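Local coordinates for protein pectate lyase II (Xanthomonas campestris pv. campestris, PDB 2QY1) that probably cleaves pectate, the polygalacturonate of plant cell walls, as a secreted polysaccharide lyase of family 1, at residues 55-64 against 105-113; 213-221 against 298-309. The protein carries 2 engineered substitutions. One frame throughout, in Å; residues are numbered along the deposited sequence.

Contact 1: residues 55-64 against 105-113; sequences VCAQWKLPAK and GLLQGGEDA
Gln58 and Gln108 both set CG beside their own backbone N (chi1 -56° and -57°), but beyond CG they part: Gln58 folds at chi2, whereas Gln108 runs straight out. The fold turns the Gln58 amide down onto the backbone of 105-113, where NE2 of Gln58 donates to O of Leu106 at 2.9 Å. The bond is nearly straight and lies in the amide plane of Gln58. Extended, Gln108 reaches the other way across the contact, and its NE2 meets O of Pro62 at 2.8 Å, approaching nearly along the C=O axis. The two amide planes stand 85° apart, and water 1 joins them, accepting a hydrogen bond from NE2 of Gln58 and donating one to OE1 of Gln108. The Gln108 amide is also flanked by alkyl groups: CD1 of Leu61 lies 3.6 Å from CD of Gln108, and CD of Lys64 is 3.5 Å from its NE2.

Both segments are loops that precede strands of the parallel beta-helix, the fold of polysaccharide lyase family 1, and residues 58-61 make a type I turn. The turn presents O of Gln58 to two donors from opposite faces of the carbonyl plane, N of Leu61 within the turn and N of Gly109 across the contact at 3.1 Å. CA of Gly109 lies against O of Leu61 in a CA-H...O contact at 3.1 Å. Next to it, CA of Gly110 sits 3.7 Å from CB of Trp59, whose CB points away from 105-113 and whose indole carries CG of Lys60 over one face. At the far end, CG2 of Val55 touches CD2 of Leu106 at 3.9 Å, their side chains crossing at about a right angle. Neighbouring Cys56 is bound to Cys143 by a disulfide, which ties 55-64 to a third loop.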
# COMPACT_ATOMS: atom_id res chain seq x y z
N VAL A 55 8.08 -21.83 1.16
CA VAL A 55 7.37 -20.60 1.51
C VAL A 55 7.14 -20.50 3.02
O VAL A 55 7.14 -19.41 3.60
CB VAL A 55 6.03 -20.50 0.72
CG1 VAL A 55 5.04 -19.58 1.40
CG2 VAL A 55 6.29 -20.04 -0.72
N CYS A 56 6.99 -21.66 3.66
CA CYS A 56 6.69 -21.73 5.09
C CYS A 56 7.90 -21.65 6.02
O CYS A 56 7.76 -21.72 7.25
CB CYS A 56 5.82 -22.96 5.37
SG CYS A 56 4.15 -22.72 4.73
N ALA A 57 9.08 -21.49 5.44
CA ALA A 57 10.30 -21.25 6.21
C ALA A 57 10.39 -19.80 6.69
O ALA A 57 11.07 -19.51 7.68
CB ALA A 57 11.54 -21.60 5.39
N GLN A 58 9.68 -18.91 6.00
CA GLN A 58 9.87 -17.47 6.16
C GLN A 58 9.38 -16.91 7.50
O GLN A 58 10.10 -16.14 8.15
CB GLN A 58 9.25 -16.70 4.99
CG GLN A 58 9.77 -17.12 3.61
CD GLN A 58 11.29 -17.12 3.53
OE1 GLN A 58 11.95 -18.08 3.93
NE2 GLN A 58 11.85 -16.03 3.00
N TRP A 59 8.18 -17.31 7.92
CA TRP A 59 7.55 -16.75 9.12
C TRP A 59 8.36 -17.02 10.39
O TRP A 59 8.30 -16.25 11.35
CB TRP A 59 6.10 -17.24 9.27
CG TRP A 59 5.94 -18.68 9.68
CD1 TRP A 59 5.83 -19.76 8.86
CD2 TRP A 59 5.85 -19.19 11.02
NE1 TRP A 59 5.68 -20.91 9.60
CE2 TRP A 59 5.69 -20.59 10.93
CE3 TRP A 59 5.90 -18.60 12.29
CZ2 TRP A 59 5.58 -21.41 12.06
CZ3 TRP A 59 5.78 -19.41 13.42
CH2 TRP A 59 5.63 -20.80 13.29
N LYS A 60 9.12 -18.11 10.36
CA LYS A 60 9.94 -18.58 11.47
C LYS A 60 11.21 -17.76 11.65
O LYS A 60 11.81 -17.76 12.73
CB LYS A 60 10.33 -20.04 11.22
CG LYS A 60 9.19 -20.95 10.80
CD LYS A 60 9.69 -22.36 10.47
CE LYS A 60 8.55 -23.36 10.42
NZ LYS A 60 8.04 -23.67 11.79
N LEU A 61 11.63 -17.07 10.59
CA LEU A 61 12.89 -16.34 10.57
C LEU A 61 12.69 -14.87 10.97
O LEU A 61 11.59 -14.34 10.80
CB LEU A 61 13.54 -16.44 9.19
CG LEU A 61 13.90 -17.85 8.71
CD1 LEU A 61 14.23 -17.85 7.22
CD2 LEU A 61 15.05 -18.43 9.52
N PRO A 62 13.74 -14.23 11.51
CA PRO A 62 13.65 -12.79 11.81
C PRO A 62 13.47 -11.94 10.56
O PRO A 62 13.96 -12.29 9.48
CB PRO A 62 15.00 -12.48 12.48
CG PRO A 62 15.90 -13.58 12.10
CD PRO A 62 15.04 -14.79 11.92
N ALA A 63 12.76 -10.82 10.72
CA ALA A 63 12.52 -9.88 9.63
C ALA A 63 13.82 -9.21 9.17
O ALA A 63 14.75 -9.04 9.97
CB ALA A 63 11.51 -8.83 10.05
N LYS A 64 13.87 -8.87 7.89
CA LYS A 64 14.94 -8.05 7.32
C LYS A 64 14.29 -6.77 6.82
O LYS A 64 13.54 -6.79 5.84
CB LYS A 64 15.63 -8.79 6.17
CG LYS A 64 16.49 -9.98 6.60
CD LYS A 64 16.50 -11.11 5.56
CE LYS A 64 17.19 -10.72 4.26
NZ LYS A 64 17.20 -11.83 3.25
N GLY A 105 9.59 -9.39 -2.25
CA GLY A 105 8.90 -10.68 -2.22
C GLY A 105 9.26 -11.63 -1.10
O GLY A 105 10.41 -11.66 -0.63
N LEU A 106 8.26 -12.40 -0.67
CA LEU A 106 8.43 -13.53 0.24
C LEU A 106 9.31 -13.24 1.46
O LEU A 106 10.29 -13.95 1.74
CB LEU A 106 8.94 -14.76 -0.53
CG LEU A 106 7.98 -15.35 -1.56
CD1 LEU A 106 8.74 -16.18 -2.59
CD2 LEU A 106 6.90 -16.19 -0.87
N LEU A 107 8.94 -12.19 2.19
CA LEU A 107 9.74 -11.70 3.31
C LEU A 107 9.69 -12.61 4.54
O LEU A 107 8.67 -13.24 4.81
CB LEU A 107 9.31 -10.28 3.71
CG LEU A 107 9.37 -9.18 2.66
CD1 LEU A 107 8.92 -7.87 3.27
CD2 LEU A 107 10.76 -9.05 2.08
N GLN A 108 10.80 -12.64 5.26
CA GLN A 108 10.92 -13.31 6.54
C GLN A 108 10.23 -12.48 7.62
O GLN A 108 10.13 -11.26 7.50
CB GLN A 108 12.40 -13.48 6.91
CG GLN A 108 13.24 -14.26 5.89
CD GLN A 108 14.72 -14.37 6.24
OE1 GLN A 108 15.49 -14.97 5.49
NE2 GLN A 108 15.12 -13.81 7.38
N GLY A 109 9.75 -13.14 8.67
CA GLY A 109 9.28 -12.43 9.86
C GLY A 109 7.86 -12.72 10.28
O GLY A 109 7.48 -12.43 11.42
N GLY A 110 7.05 -13.27 9.37
CA GLY A 110 5.65 -13.58 9.66
C GLY A 110 4.87 -12.31 9.92
O GLY A 110 4.74 -11.47 9.04
N GLU A 111 4.38 -12.16 11.15
CA GLU A 111 3.67 -10.95 11.55
C GLU A 111 4.56 -9.70 11.44
O GLU A 111 4.07 -8.59 11.30
CB GLU A 111 3.10 -11.10 12.96
CG GLU A 111 1.90 -10.20 13.23
CD GLU A 111 1.15 -10.54 14.50
OE1 GLU A 111 1.65 -11.36 15.30
OE2 GLU A 111 0.06 -9.98 14.70
N ASP A 112 5.87 -9.91 11.48
CA ASP A 112 6.85 -8.83 11.33
C ASP A 112 7.34 -8.62 9.89
O ASP A 112 8.19 -7.76 9.64
CB ASP A 112 8.04 -9.09 12.25
CG ASP A 112 7.63 -9.18 13.71
OD1 ASP A 112 6.83 -8.34 14.16
OD2 ASP A 112 8.10 -10.11 14.40
N ALA A 113 6.79 -9.39 8.96
CA ALA A 113 7.21 -9.32 7.55
C ALA A 113 6.51 -8.21 6.76
O ALA A 113 5.87 -8.48 5.74
CB ALA A 113 7.02 -10.68 6.87
O HOH W 1 14.77 -15.39 2.94
O HOH W 2 11.53 -9.14 6.38

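Contact 2: residues 213-221 against 298-309; sequences FGLSHIYNN and FPESLGYIYTVT. Engineered in segment 213-221: Phe213 (natural residue Arg).
The imidazole of His217 is the central bump of strand 215-219. Segment 298-309 wraps it with three side chains. CD1 of Leu302 lies over one face, 4.0 Å from the ring centroid in a CH-pi contact, while CD2 of Tyr219 covers the opposite face from within the strand. OH of Tyr304 comes in at the edge, near the ring plane, and forms a 2.7 Å hydrogen bond with ND1 of His217. The CE1 edge is turned to the face of Tyr306: CE1 of His217 stands 3.3 Å from CZ of Tyr306, with the planes at 74°, an edge-to-face pair. His217 reaches this hollow because CG is anti to its backbone N (chi1 -174°), which carries the ring straight out from the strand.

Two further bumps flank it. Leu215 fits among three residues, CB against CZ of Phe298 at 3.8 Å, CD2 against CG of Pro299 at 3.7 Å, and CD1 against the carboxylate end of Glu300. On the other side of His217, Tyr219 and Tyr306 slide past each other obliquely, planes at 44°, with CZ of Tyr219 3.9 Å from CD2 of Tyr306. Water 3 links OH of Tyr219 to O of Thr307. The irregular 298-309 segment thus packs along one coil strand of the parallel beta-helix.

Glu242, on the adjacent strand 238-242, accepts hydrogen bonds at OE2 from both NE2 of His217 and OH of Tyr306. With both imidazole nitrogens engaged, the rotation of the His217 ring is fixed, and the nearby carboxylate would probably favour its protonated form.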
# COMPACT_ATOMS: atom_id res chain seq x y z
N PHE A 213 -10.58 5.45 9.88
CA PHE A 213 -10.55 6.92 10.02
C PHE A 213 -10.05 7.61 8.75
O PHE A 213 -9.76 6.95 7.74
CB PHE A 213 -9.68 7.36 11.22
CG PHE A 213 -9.99 6.65 12.51
CD1 PHE A 213 -10.99 7.12 13.35
CD2 PHE A 213 -9.25 5.54 12.90
CE1 PHE A 213 -11.28 6.47 14.55
CE2 PHE A 213 -9.53 4.88 14.10
CZ PHE A 213 -10.54 5.35 14.93
N GLY A 214 -9.97 8.94 8.79
CA GLY A 214 -9.37 9.73 7.73
C GLY A 214 -10.14 9.77 6.42
O GLY A 214 -11.28 9.30 6.33
N LEU A 215 -9.50 10.34 5.40
CA LEU A 215 -10.09 10.44 4.07
C LEU A 215 -9.19 9.78 3.05
O LEU A 215 -7.96 9.88 3.15
CB LEU A 215 -10.33 11.90 3.68
CG LEU A 215 -11.16 12.78 4.62
CD1 LEU A 215 -11.09 14.24 4.19
CD2 LEU A 215 -12.61 12.31 4.70
N SER A 216 -9.79 9.10 2.09
CA SER A 216 -9.03 8.49 1.01
C SER A 216 -9.69 8.73 -0.35
O SER A 216 -10.90 8.97 -0.44
CB SER A 216 -8.83 6.99 1.25
OG SER A 216 -10.01 6.26 0.99
N HIS A 217 -8.87 8.67 -1.39
CA HIS A 217 -9.34 8.73 -2.75
C HIS A 217 -8.77 7.50 -3.46
O HIS A 217 -7.55 7.38 -3.64
CB HIS A 217 -8.88 10.03 -3.41
CG HIS A 217 -9.43 10.24 -4.79
ND1 HIS A 217 -8.80 11.05 -5.71
CD2 HIS A 217 -10.54 9.77 -5.40
CE1 HIS A 217 -9.50 11.06 -6.83
NE2 HIS A 217 -10.56 10.29 -6.67
N ILE A 218 -9.66 6.58 -3.82
CA ILE A 218 -9.28 5.30 -4.41
C ILE A 218 -9.83 5.27 -5.84
O ILE A 218 -11.03 5.06 -6.04
CB ILE A 218 -9.83 4.12 -3.56
CG1 ILE A 218 -9.27 4.18 -2.13
CG2 ILE A 218 -9.51 2.76 -4.21
CD1 ILE A 218 -10.08 3.42 -1.09
N TYR A 219 -8.96 5.51 -6.83
CA TYR A 219 -9.41 5.62 -8.22
C TYR A 219 -8.50 4.92 -9.22
O TYR A 219 -7.30 4.81 -9.00
CB TYR A 219 -9.64 7.10 -8.62
CG TYR A 219 -8.40 7.91 -8.94
CD1 TYR A 219 -7.90 7.99 -10.25
CD2 TYR A 219 -7.75 8.64 -7.95
CE1 TYR A 219 -6.76 8.74 -10.54
CE2 TYR A 219 -6.61 9.40 -8.24
CZ TYR A 219 -6.13 9.45 -9.54
OH TYR A 219 -5.01 10.20 -9.81
N ASN A 220 -9.09 4.45 -10.32
CA ASN A 220 -8.35 3.81 -11.43
C ASN A 220 -7.51 2.59 -11.02
O ASN A 220 -6.50 2.28 -11.66
CB ASN A 220 -7.47 4.82 -12.17
CG ASN A 220 -8.27 5.80 -13.02
OD1 ASN A 220 -9.45 5.58 -13.31
ND2 ASN A 220 -7.61 6.88 -13.42
N ASN A 221 -7.94 1.90 -9.96
CA ASN A 221 -7.31 0.65 -9.54
C ASN A 221 -8.00 -0.55 -10.17
O ASN A 221 -9.21 -0.52 -10.42
CB ASN A 221 -7.31 0.51 -8.02
CG ASN A 221 -6.65 1.67 -7.32
OD1 ASN A 221 -5.42 1.80 -7.32
ND2 ASN A 221 -7.45 2.53 -6.70
N PHE A 298 -18.18 12.89 -0.22
CA PHE A 298 -16.85 13.28 0.22
C PHE A 298 -16.90 14.70 0.78
O PHE A 298 -17.30 15.63 0.08
CB PHE A 298 -15.86 13.17 -0.94
CG PHE A 298 -14.42 13.11 -0.51
CD1 PHE A 298 -13.89 11.93 0.00
CD2 PHE A 298 -13.60 14.22 -0.63
CE1 PHE A 298 -12.55 11.87 0.40
CE2 PHE A 298 -12.27 14.17 -0.23
CZ PHE A 298 -11.74 12.99 0.28
N PRO A 299 -16.52 14.87 2.06
CA PRO A 299 -16.86 16.07 2.85
C PRO A 299 -16.11 17.35 2.49
O PRO A 299 -16.53 18.44 2.90
CB PRO A 299 -16.52 15.64 4.28
CG PRO A 299 -15.42 14.66 4.12
CD PRO A 299 -15.70 13.92 2.84
N GLU A 300 -15.03 17.24 1.73
CA GLU A 300 -14.22 18.41 1.38
C GLU A 300 -13.56 18.28 0.01
O GLU A 300 -13.54 17.20 -0.59
CB GLU A 300 -13.16 18.67 2.45
CG GLU A 300 -12.10 17.57 2.57
CD GLU A 300 -11.10 17.84 3.68
OE1 GLU A 300 -9.90 17.58 3.47
OE2 GLU A 300 -11.51 18.31 4.77
N SER A 301 -13.02 19.39 -0.48
CA SER A 301 -12.24 19.39 -1.71
C SER A 301 -10.99 18.53 -1.52
O SER A 301 -10.38 18.54 -0.45
CB SER A 301 -11.84 20.82 -2.09
OG SER A 301 -11.04 20.83 -3.26
N LEU A 302 -10.65 17.76 -2.55
CA LEU A 302 -9.42 16.96 -2.54
C LEU A 302 -8.20 17.87 -2.48
O LEU A 302 -7.20 17.54 -1.85
CB LEU A 302 -9.36 16.06 -3.77
CG LEU A 302 -10.30 14.85 -3.78
CD1 LEU A 302 -10.49 14.33 -5.20
CD2 LEU A 302 -9.79 13.73 -2.87
N GLY A 303 -8.31 19.03 -3.13
CA GLY A 303 -7.25 20.03 -3.11
C GLY A 303 -6.13 19.72 -4.08
O GLY A 303 -5.04 20.28 -3.97
N TYR A 304 -6.40 18.82 -5.02
CA TYR A 304 -5.44 18.49 -6.08
C TYR A 304 -6.11 18.16 -7.41
O TYR A 304 -7.30 17.83 -7.46
CB TYR A 304 -4.50 17.36 -5.65
CG TYR A 304 -5.16 16.05 -5.28
CD1 TYR A 304 -5.25 15.65 -3.95
CD2 TYR A 304 -5.67 15.20 -6.27
CE1 TYR A 304 -5.85 14.44 -3.60
CE2 TYR A 304 -6.27 13.98 -5.93
CZ TYR A 304 -6.35 13.61 -4.60
OH TYR A 304 -6.94 12.41 -4.26
N ILE A 305 -5.32 18.23 -8.48
CA ILE A 305 -5.77 17.94 -9.83
C ILE A 305 -5.37 16.52 -10.22
O ILE A 305 -4.26 16.08 -9.91
CB ILE A 305 -5.16 18.95 -10.85
CG1 ILE A 305 -5.42 20.41 -10.42
CG2 ILE A 305 -5.64 18.67 -12.27
CD1 ILE A 305 -6.90 20.82 -10.35
N TYR A 306 -6.28 15.80 -10.88
CA TYR A 306 -6.01 14.43 -11.33
C TYR A 306 -6.71 14.09 -12.64
O TYR A 306 -7.80 14.58 -12.92
CB TYR A 306 -6.37 13.42 -10.23
CG TYR A 306 -7.84 13.36 -9.86
CD1 TYR A 306 -8.41 14.33 -9.03
CD2 TYR A 306 -8.65 12.32 -10.31
CE1 TYR A 306 -9.76 14.27 -8.68
CE2 TYR A 306 -10.00 12.25 -9.96
CZ TYR A 306 -10.55 13.23 -9.15
OH TYR A 306 -11.88 13.16 -8.81
N THR A 307 -6.06 13.25 -13.45
CA THR A 307 -6.61 12.79 -14.72
C THR A 307 -7.12 11.36 -14.58
O THR A 307 -6.35 10.45 -14.27
CB THR A 307 -5.57 12.87 -15.87
OG1 THR A 307 -5.14 14.22 -16.04
CG2 THR A 307 -6.16 12.37 -17.19
N VAL A 308 -8.41 11.17 -14.81
CA VAL A 308 -9.02 9.85 -14.70
C VAL A 308 -8.92 9.07 -16.01
O VAL A 308 -9.27 9.59 -17.08
CB VAL A 308 -10.50 9.91 -14.22
CG1 VAL A 308 -10.57 10.29 -12.75
CG2 VAL A 308 -11.33 10.87 -15.07
N THR A 309 -8.42 7.85 -15.92
CA THR A 309 -8.50 6.88 -17.01
C THR A 309 -9.96 6.42 -17.05
O THR A 309 -10.52 6.10 -16.01
CB THR A 309 -7.59 5.66 -16.74
OG1 THR A 309 -6.25 6.10 -16.50
CG2 THR A 309 -7.60 4.69 -17.92
O HOH W 3 -4.06 10.17 -12.46

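In the fold
Contact 1 closes before contact 2 opens along the chain, and the two lie on opposite sides of its centre: 34 Å separate their centres and about 18 Å their nearest atoms, so they do not touch. Contact 1 joins loops leading into strands 65-69 and 116-119, which belong to one parallel four-stranded sheet; its 105-113 loop follows strand 97-105. Contact 2 lies farther along the beta-helix, where a late segment before helix 314-321 packs on strand 215-226, paired in parallel with 193-202 and 238-242. One contact joins loops of non-adjacent coils, with strand 87-91 between their strands in the sheet, and the other lays the chain's later part against the outside of the coils.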